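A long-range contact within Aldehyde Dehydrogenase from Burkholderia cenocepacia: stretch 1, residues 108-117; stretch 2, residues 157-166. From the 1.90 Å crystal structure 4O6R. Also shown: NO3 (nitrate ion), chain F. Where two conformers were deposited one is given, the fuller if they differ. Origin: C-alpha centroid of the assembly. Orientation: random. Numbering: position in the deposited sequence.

Stretch 1 108-117: LDVPRTAACF
Stretch 2 (157-166) NFPLMFTSWK

Two helices of one chain pack side by side: residues 108-117 are helical throughout, and a second helix runs from 159 to 166 with Phe158 at its N-cap position. Their N-to-C directions differ by only 9°, so they are nearly parallel, and their axes approach to 8.1 Å. The register is set by Thr113 and Met161, whose CA atoms lie 4.7 Å apart. Residues 109-117 and 159-166 keep helical phi/psi values of roughly -60/-45; Leu108 (-125/-62), Asn157 (-85/-32) and Phe158 (-139/62) differ. The first helix is kinked at Pro111, whose ring nitrogen has no bond to the preceding turn. Together the stretches bury 577 Å², with no clear direct hydrogen bond between them; packing and two bridging waters make the contact.

Thr113 is the central knob, seated among Leu160, Met161, Thr163 and Ser164. Its chi1 of -54° (m) lets OG1 donate to Asp109 O at 2.6 Å, satisfying the hydroxyl within its own helix. The same OG1 lies 3.1 Å from Met161 CA, while its 3.3 Å approach to Met161 N has too poor an angle for a hydrogen bond. The opposing helix treats its hydroxyls similarly. Thr163, with chi1 67° (p), donates from OG1 to Leu160 O at 2.7 Å, and Ser164, with chi1 71° (p), donates from OG to Met161 O at 2.7 Å. These folded-back rotamers make small polar residues suitable for a buried surface. Ser164 points toward stretch 1, and its short side chain permits close approaches: CB is 3.4 Å from Thr113 O and OG is 3.3 Å from Cys116 CB.

Phe117 starts sideways, but chi1 -83° (m) and chi2 -61° bring its ring nearer the second helix. Ser164 CA lies over one face, 3.7 Å from the ring centroid and 21° off the normal, a CH-pi contact. Cys116, chi1 -173° (t), points toward stretch 2 and places SG 3.9 Å from Trp165 CD1. That indole (chi1 -72°, m; chi2 19°) leaves from a CB directed away, yet its end comes nearer stretch 1; SG meets its five-membered ring obliquely. One water accepts from Trp165 NE1 at 3.2 Å and donates to Arg112 O at 3.0 Å.

Toward the N-terminal end, Leu160 (chi1 180°, t; chi2 58°, p) points toward stretch 1 and sets CD2 3.7 Å from CG2 of Val110 (chi1 174°, t), an apolar contact. Asp109, chi1 -65° (m), brings OD1 to the edge of the Phe158 ring, 3.6 Å from CD1. A second water donates weakly to Asp109 OD1 at 3.2 Å and accepts from Met161 N at 3.1 Å.

Arg112 points its CB toward stretch 2 and extends (chi1 -81°, m; chi2 158°, t; chi3 148°; chi4 -166°), so that its aliphatic CD packs 3.4 Å from Met161 SD while the charged guanidinium reaches on to the nitrate anion. Met161, sideways and buried, supplies a flexible apolar chain for that packing, with chi1 -147°, between wells, then chi2 172° (t) and chi3 62° (p). Arg112 NH1 and NH2 each donate to nitrate O2 at 2.9 Å, while nitrate O3 is 3.5 Å from Phe158 CE2.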

ATOM      1  N   LEU A 108     -11.648  28.324 -10.997  1.00 13.01           N
ATOM      2  CA  LEU A 108     -11.737  27.379  -9.921  1.00 12.90           C
ATOM      3  C   LEU A 108     -12.768  26.280 -10.175  1.00 12.72           C
ATOM      4  O   LEU A 108     -12.379  25.106 -10.229  1.00 12.40           O
ATOM      5  CB  LEU A 108     -11.991  28.103  -8.583  1.00 13.18           C
ATOM      6  CG  LEU A 108     -10.853  29.015  -8.080  1.00 13.84           C
ATOM      7  CD1 LEU A 108     -11.328  29.966  -6.997  1.00 14.05           C
ATOM      8  CD2 LEU A 108      -9.662  28.197  -7.585  1.00 14.03           C
ATOM      9  N   ASP A 109     -14.057  26.619 -10.323  1.00 12.89           N
ATOM     10  CA  ASP A 109     -15.103  25.600 -10.452  1.00 12.65           C
ATOM     11  C   ASP A 109     -14.827  24.618 -11.621  1.00 12.13           C
ATOM     12  O   ASP A 109     -14.813  23.378 -11.434  1.00 11.39           O
ATOM     13  CB  ASP A 109     -16.511  26.192 -10.614  1.00 13.54           C
ATOM     14  CG  ASP A 109     -17.016  26.979  -9.382  1.00 14.70           C
ATOM     15  OD1 ASP A 109     -16.700  26.616  -8.218  1.00 16.41           O
ATOM     16  OD2 ASP A 109     -17.774  27.964  -9.593  1.00 15.81           O
ATOM     17  N   VAL A 110     -14.636  25.138 -12.827  1.00 11.81           N
ATOM     18  CA  VAL A 110     -14.445  24.245 -13.954  1.00 11.81           C
ATOM     19  C   VAL A 110     -13.103  23.449 -13.875  1.00 11.89           C
ATOM     20  O   VAL A 110     -13.129  22.237 -13.947  1.00 11.70           O
ATOM     21  CB  VAL A 110     -14.606  24.979 -15.312  1.00 12.14           C
ATOM     22  CG1 VAL A 110     -14.250  24.067 -16.460  1.00 12.29           C
ATOM     23  CG2 VAL A 110     -16.028  25.493 -15.473  1.00 12.03           C
ATOM     24  N   PRO A 111     -11.955  24.121 -13.682  1.00 12.28           N
ATOM     25  CA  PRO A 111     -10.677  23.407 -13.592  1.00 12.55           C
ATOM     26  C   PRO A 111     -10.635  22.343 -12.485  1.00 12.20           C
ATOM     27  O   PRO A 111     -10.098  21.271 -12.709  1.00 12.08           O
ATOM     28  CB  PRO A 111      -9.669  24.525 -13.275  1.00 13.14           C
ATOM     29  CG  PRO A 111     -10.283  25.747 -13.853  1.00 13.26           C
ATOM     30  CD  PRO A 111     -11.765  25.584 -13.628  1.00 12.82           C
ATOM     31  N   ARG A 112     -11.214  22.622 -11.323  1.00 12.10           N
ATOM     32  CA  ARG A 112     -11.170  21.649 -10.219  1.00 12.33           C
ATOM     33  C   ARG A 112     -11.990  20.427 -10.571  1.00 11.00           C
ATOM     34  O   ARG A 112     -11.619  19.308 -10.248  1.00 10.39           O
ATOM     35  CB  ARG A 112     -11.660  22.254  -8.903  1.00 14.11           C
ATOM     36  CG  ARG A 112     -10.633  23.102  -8.130  1.00 16.89           C
ATOM     37  CD  ARG A 112     -11.386  24.032  -7.194  1.00 19.53           C
ATOM     38  NE  ARG A 112     -10.718  24.357  -5.956  1.00 23.20           N
ATOM     39  CZ  ARG A 112     -11.296  24.928  -4.894  1.00 26.27           C
ATOM     40  NH1 ARG A 112     -12.589  25.237  -4.886  1.00 27.46           N
ATOM     41  NH2 ARG A 112     -10.563  25.202  -3.821  1.00 28.70           N
ATOM     42  N   THR A 113     -13.119  20.647 -11.249  1.00 10.08           N
ATOM     43  CA  THR A 113     -13.989  19.562 -11.689  1.00  9.45           C
ATOM     44  C   THR A 113     -13.278  18.704 -12.709  1.00  9.24           C
ATOM     45  O   THR A 113     -13.226  17.502 -12.560  1.00  9.07           O
ATOM     46  CB  THR A 113     -15.312  20.114 -12.275  1.00  9.42           C
ATOM     47  OG1 THR A 113     -15.923  20.979 -11.317  1.00  9.25           O
ATOM     48  CG2 THR A 113     -16.266  19.011 -12.595  1.00  9.22           C
ATOM     49  N   ALA A 114     -12.698  19.325 -13.732  1.00  9.38           N
ATOM     50  CA  ALA A 114     -11.907  18.583 -14.716  1.00  9.47           C
ATOM     51  C   ALA A 114     -10.745  17.786 -14.072  1.00  9.24           C
ATOM     52  O   ALA A 114     -10.533  16.614 -14.376  1.00  9.24           O
ATOM     53  CB  ALA A 114     -11.402  19.520 -15.795  1.00 10.04           C
ATOM     54  N   ALA A 115     -10.012  18.434 -13.190  1.00  9.14           N
ATOM     55  CA  ALA A 115      -8.864  17.826 -12.529  1.00  9.16           C
ATOM     56  C   ALA A 115      -9.261  16.602 -11.728  1.00  8.72           C
ATOM     57  O   ALA A 115      -8.552  15.598 -11.726  1.00  8.78           O
ATOM     58  CB  ALA A 115      -8.179  18.832 -11.619  1.00  9.45           C
ATOM     59  N   CYS A 116     -10.398  16.673 -11.055  1.00  8.43           N
ATOM     60  CA  CYS A 116     -10.855  15.557 -10.236  1.00  8.21           C
ATOM     61  C   CYS A 116     -11.314  14.379 -11.093  1.00  7.97           C
ATOM     62  O   CYS A 116     -10.948  13.256 -10.811  1.00  7.84           O
ATOM     63  CB  CYS A 116     -11.959  16.002  -9.281  1.00  8.23           C
ATOM     64  SG  CYS A 116     -12.441  14.730  -8.073  1.00  8.55           S
ATOM     65  N   PHE A 117     -12.092  14.631 -12.160  1.00  7.88           N
ATOM     66  CA  PHE A 117     -12.450  13.550 -13.054  1.00  7.87           C
ATOM     67  C   PHE A 117     -11.169  12.966 -13.681  1.00  8.04           C
ATOM     68  O   PHE A 117     -11.080  11.760 -13.830  1.00  8.01           O
ATOM     69  CB  PHE A 117     -13.425  13.999 -14.140  1.00  8.01           C
ATOM     70  CG  PHE A 117     -14.874  14.013 -13.694  1.00  7.87           C
ATOM     71  CD1 PHE A 117     -15.502  12.853 -13.268  1.00  7.70           C
ATOM     72  CD2 PHE A 117     -15.617  15.186 -13.748  1.00  7.95           C
ATOM     73  CE1 PHE A 117     -16.837  12.873 -12.889  1.00  7.66           C
ATOM     74  CE2 PHE A 117     -16.958  15.197 -13.370  1.00  7.86           C
ATOM     75  CZ  PHE A 117     -17.564  14.030 -12.946  1.00  7.65           C
ATOM     76  N   ASN A 157     -23.605  24.561  -2.977  1.00 12.13           N
ATOM     77  CA  ASN A 157     -22.516  25.544  -2.888  1.00 12.15           C
ATOM     78  C   ASN A 157     -21.388  25.380  -3.925  1.00 11.66           C
ATOM     79  O   ASN A 157     -20.840  26.383  -4.386  1.00 11.64           O
ATOM     80  CB  ASN A 157     -21.966  25.655  -1.472  1.00 12.32           C
ATOM     81  CG  ASN A 157     -21.451  24.358  -0.939  1.00 12.34           C
ATOM     82  OD1 ASN A 157     -22.117  23.342  -1.035  1.00 12.76           O
ATOM     83  ND2 ASN A 157     -20.282  24.386  -0.342  1.00 12.20           N
ATOM     84  N   PHE A 158     -21.100  24.142  -4.336  1.00 11.15           N
ATOM     85  CA  PHE A 158     -20.125  23.861  -5.393  1.00 11.07           C
ATOM     86  C   PHE A 158     -20.710  22.763  -6.269  1.00 11.03           C
ATOM     87  O   PHE A 158     -20.164  21.675  -6.360  1.00 10.58           O
ATOM     88  CB  PHE A 158     -18.791  23.393  -4.804  1.00 11.01           C
ATOM     89  CG  PHE A 158     -17.986  24.471  -4.104  1.00 11.14           C
ATOM     90  CD1 PHE A 158     -17.394  25.493  -4.833  1.00 11.48           C
ATOM     91  CD2 PHE A 158     -17.749  24.409  -2.739  1.00 11.07           C
ATOM     92  CE1 PHE A 158     -16.608  26.450  -4.218  1.00 11.58           C
ATOM     93  CE2 PHE A 158     -16.952  25.356  -2.107  1.00 11.26           C
ATOM     94  CZ  PHE A 158     -16.382  26.382  -2.841  1.00 11.52           C
ATOM     95  N   PRO A 159     -21.858  23.028  -6.905  1.00 11.30           N
ATOM     96  CA  PRO A 159     -22.534  21.926  -7.578  1.00 11.38           C
ATOM     97  C   PRO A 159     -21.729  21.296  -8.694  1.00 11.56           C
ATOM     98  O   PRO A 159     -21.732  20.067  -8.813  1.00 11.27           O
ATOM     99  CB  PRO A 159     -23.832  22.537  -8.106  1.00 11.76           C
ATOM    100  CG  PRO A 159     -23.706  24.003  -7.943  1.00 11.92           C
ATOM    101  CD  PRO A 159     -22.628  24.282  -6.944  1.00 11.70           C
ATOM    102  N   LEU A 160     -21.057  22.101  -9.499  1.00 11.94           N
ATOM    103  CA  LEU A 160     -20.260  21.532 -10.587  1.00 12.51           C
ATOM    104  C   LEU A 160     -19.120  20.698 -10.013  1.00 12.45           C
ATOM    105  O   LEU A 160     -18.932  19.539 -10.379  1.00 12.15           O
ATOM    106  CB  LEU A 160     -19.713  22.635 -11.490  1.00 12.91           C
ATOM    107  CG  LEU A 160     -18.857  22.222 -12.683  1.00 13.18           C
ATOM    108  CD1 LEU A 160     -19.630  21.280 -13.597  1.00 13.36           C
ATOM    109  CD2 LEU A 160     -18.383  23.448 -13.444  1.00 13.39           C
ATOM    110  N   MET A 161     -18.378  21.260  -9.072  1.00 13.09           N
ATOM    111  CA  MET A 161     -17.234  20.546  -8.496  0.50 13.47           C
ATOM    112  C   MET A 161     -17.672  19.245  -7.823  1.00 13.15           C
ATOM    113  O   MET A 161     -16.980  18.230  -7.920  1.00 12.80           O
ATOM    114  CB  MET A 161     -16.499  21.444  -7.511  0.50 14.32           C
ATOM    115  CG  MET A 161     -15.002  21.234  -7.437  0.50 15.02           C
ATOM    116  SD  MET A 161     -14.295  22.543  -6.401  0.50 16.77           S
ATOM    117  CE  MET A 161     -15.138  22.175  -4.839  0.50 16.11           C
ATOM    118  N   PHE A 162     -18.821  19.276  -7.158  1.00 12.92           N
ATOM    119  CA  PHE A 162     -19.323  18.081  -6.477  1.00 13.28           C
ATOM    120  C   PHE A 162     -19.636  16.943  -7.417  1.00 12.04           C
ATOM    121  O   PHE A 162     -19.549  15.791  -6.993  1.00 11.67           O
ATOM    122  CB  PHE A 162     -20.569  18.373  -5.628  1.00 14.73           C
ATOM    123  CG  PHE A 162     -20.287  19.156  -4.382  1.00 17.02           C
ATOM    124  CD1 PHE A 162     -19.114  19.004  -3.700  1.00 18.19           C
ATOM    125  CD2 PHE A 162     -21.229  20.026  -3.893  1.00 18.80           C
ATOM    126  CE1 PHE A 162     -18.861  19.744  -2.561  1.00 21.09           C
ATOM    127  CE2 PHE A 162     -21.000  20.736  -2.754  1.00 20.54           C
ATOM    128  CZ  PHE A 162     -19.822  20.598  -2.075  1.00 20.31           C
ATOM    129  N   THR A 163     -19.999  17.227  -8.675  1.00 11.28           N
ATOM    130  CA  THR A 163     -20.186  16.129  -9.642  1.00 10.85           C
ATOM    131  C   THR A 163     -18.946  15.268  -9.722  1.00 10.38           C
ATOM    132  O   THR A 163     -19.033  14.033  -9.748  1.00 10.19           O
ATOM    133  CB  THR A 163     -20.578  16.578 -11.079  1.00 10.92           C
ATOM    134  OG1 THR A 163     -19.518  17.298 -11.722  1.00 11.01           O
ATOM    135  CG2 THR A 163     -21.835  17.440 -11.050  1.00 11.27           C
ATOM    136  N   SER A 164     -17.792  15.918  -9.772  1.00 10.11           N
ATOM    137  CA  SER A 164     -16.517  15.222  -9.864  1.00  9.91           C
ATOM    138  C   SER A 164     -16.117  14.577  -8.541  1.00 10.11           C
ATOM    139  O   SER A 164     -15.669  13.429  -8.525  1.00  9.96           O
ATOM    140  CB  SER A 164     -15.423  16.153 -10.364  1.00  9.72           C
ATOM    141  OG  SER A 164     -15.048  17.125  -9.388  1.00  9.51           O
ATOM    142  N   TRP A 165     -16.284  15.276  -7.427  1.00 10.78           N
ATOM    143  CA  TRP A 165     -15.878  14.694  -6.133  1.00 11.28           C
ATOM    144  C   TRP A 165     -16.645  13.403  -5.802  1.00 11.00           C
ATOM    145  O   TRP A 165     -16.097  12.451  -5.266  1.00 10.14           O
ATOM    146  CB  TRP A 165     -16.103  15.691  -5.010  1.00 12.42           C
ATOM    147  CG  TRP A 165     -15.169  16.844  -4.983  1.00 13.95           C
ATOM    148  CD1 TRP A 165     -14.386  17.330  -6.000  1.00 14.69           C
ATOM    149  CD2 TRP A 165     -14.941  17.697  -3.866  1.00 16.35           C
ATOM    150  NE1 TRP A 165     -13.675  18.437  -5.569  1.00 15.24           N
ATOM    151  CE2 TRP A 165     -14.005  18.679  -4.265  1.00 16.91           C
ATOM    152  CE3 TRP A 165     -15.395  17.687  -2.536  1.00 18.14           C
ATOM    153  CZ2 TRP A 165     -13.508  19.647  -3.371  1.00 18.63           C
ATOM    154  CZ3 TRP A 165     -14.918  18.673  -1.651  1.00 19.15           C
ATOM    155  CH2 TRP A 165     -13.989  19.631  -2.081  1.00 19.06           C
ATOM    156  N   LYS A 166     -17.932  13.417  -6.118  1.00 11.09           N
ATOM    157  CA  LYS A 166     -18.813  12.279  -5.913  1.00 11.28           C
ATOM    158  C   LYS A 166     -18.662  11.173  -6.947  1.00 10.31           C
ATOM    159  O   LYS A 166     -18.417   9.999  -6.611  1.00  9.73           O
ATOM    160  CB  LYS A 166     -20.246  12.761  -5.974  1.00 12.49           C
ATOM    161  CG  LYS A 166     -20.628  13.658  -4.835  1.00 14.12           C
ATOM    162  CD  LYS A 166     -20.714  12.885  -3.559  1.00 15.10           C
ATOM    163  CE  LYS A 166     -20.023  13.656  -2.485  1.00 17.21           C
ATOM    164  NZ  LYS A 166     -19.873  12.823  -1.259  1.00 18.10           N
TER
HETATM  165  N   NO3 F 502     -13.333  25.301  -1.435  1.00 21.98           N
HETATM  166  O1  NO3 F 502     -13.324  24.108  -1.751  1.00 24.70           O
HETATM  167  O2  NO3 F 502     -12.712  26.261  -2.216  1.00 19.95           O
HETATM  168  O3  NO3 F 502     -13.987  25.732  -0.286  1.00 22.12           O
HETATM  169  O   HOH W   1     -18.859  24.258  -8.305  1.00 13.75           O
HETATM  170  O   HOH W   2     -11.034  18.883  -7.312  1.00 25.97           O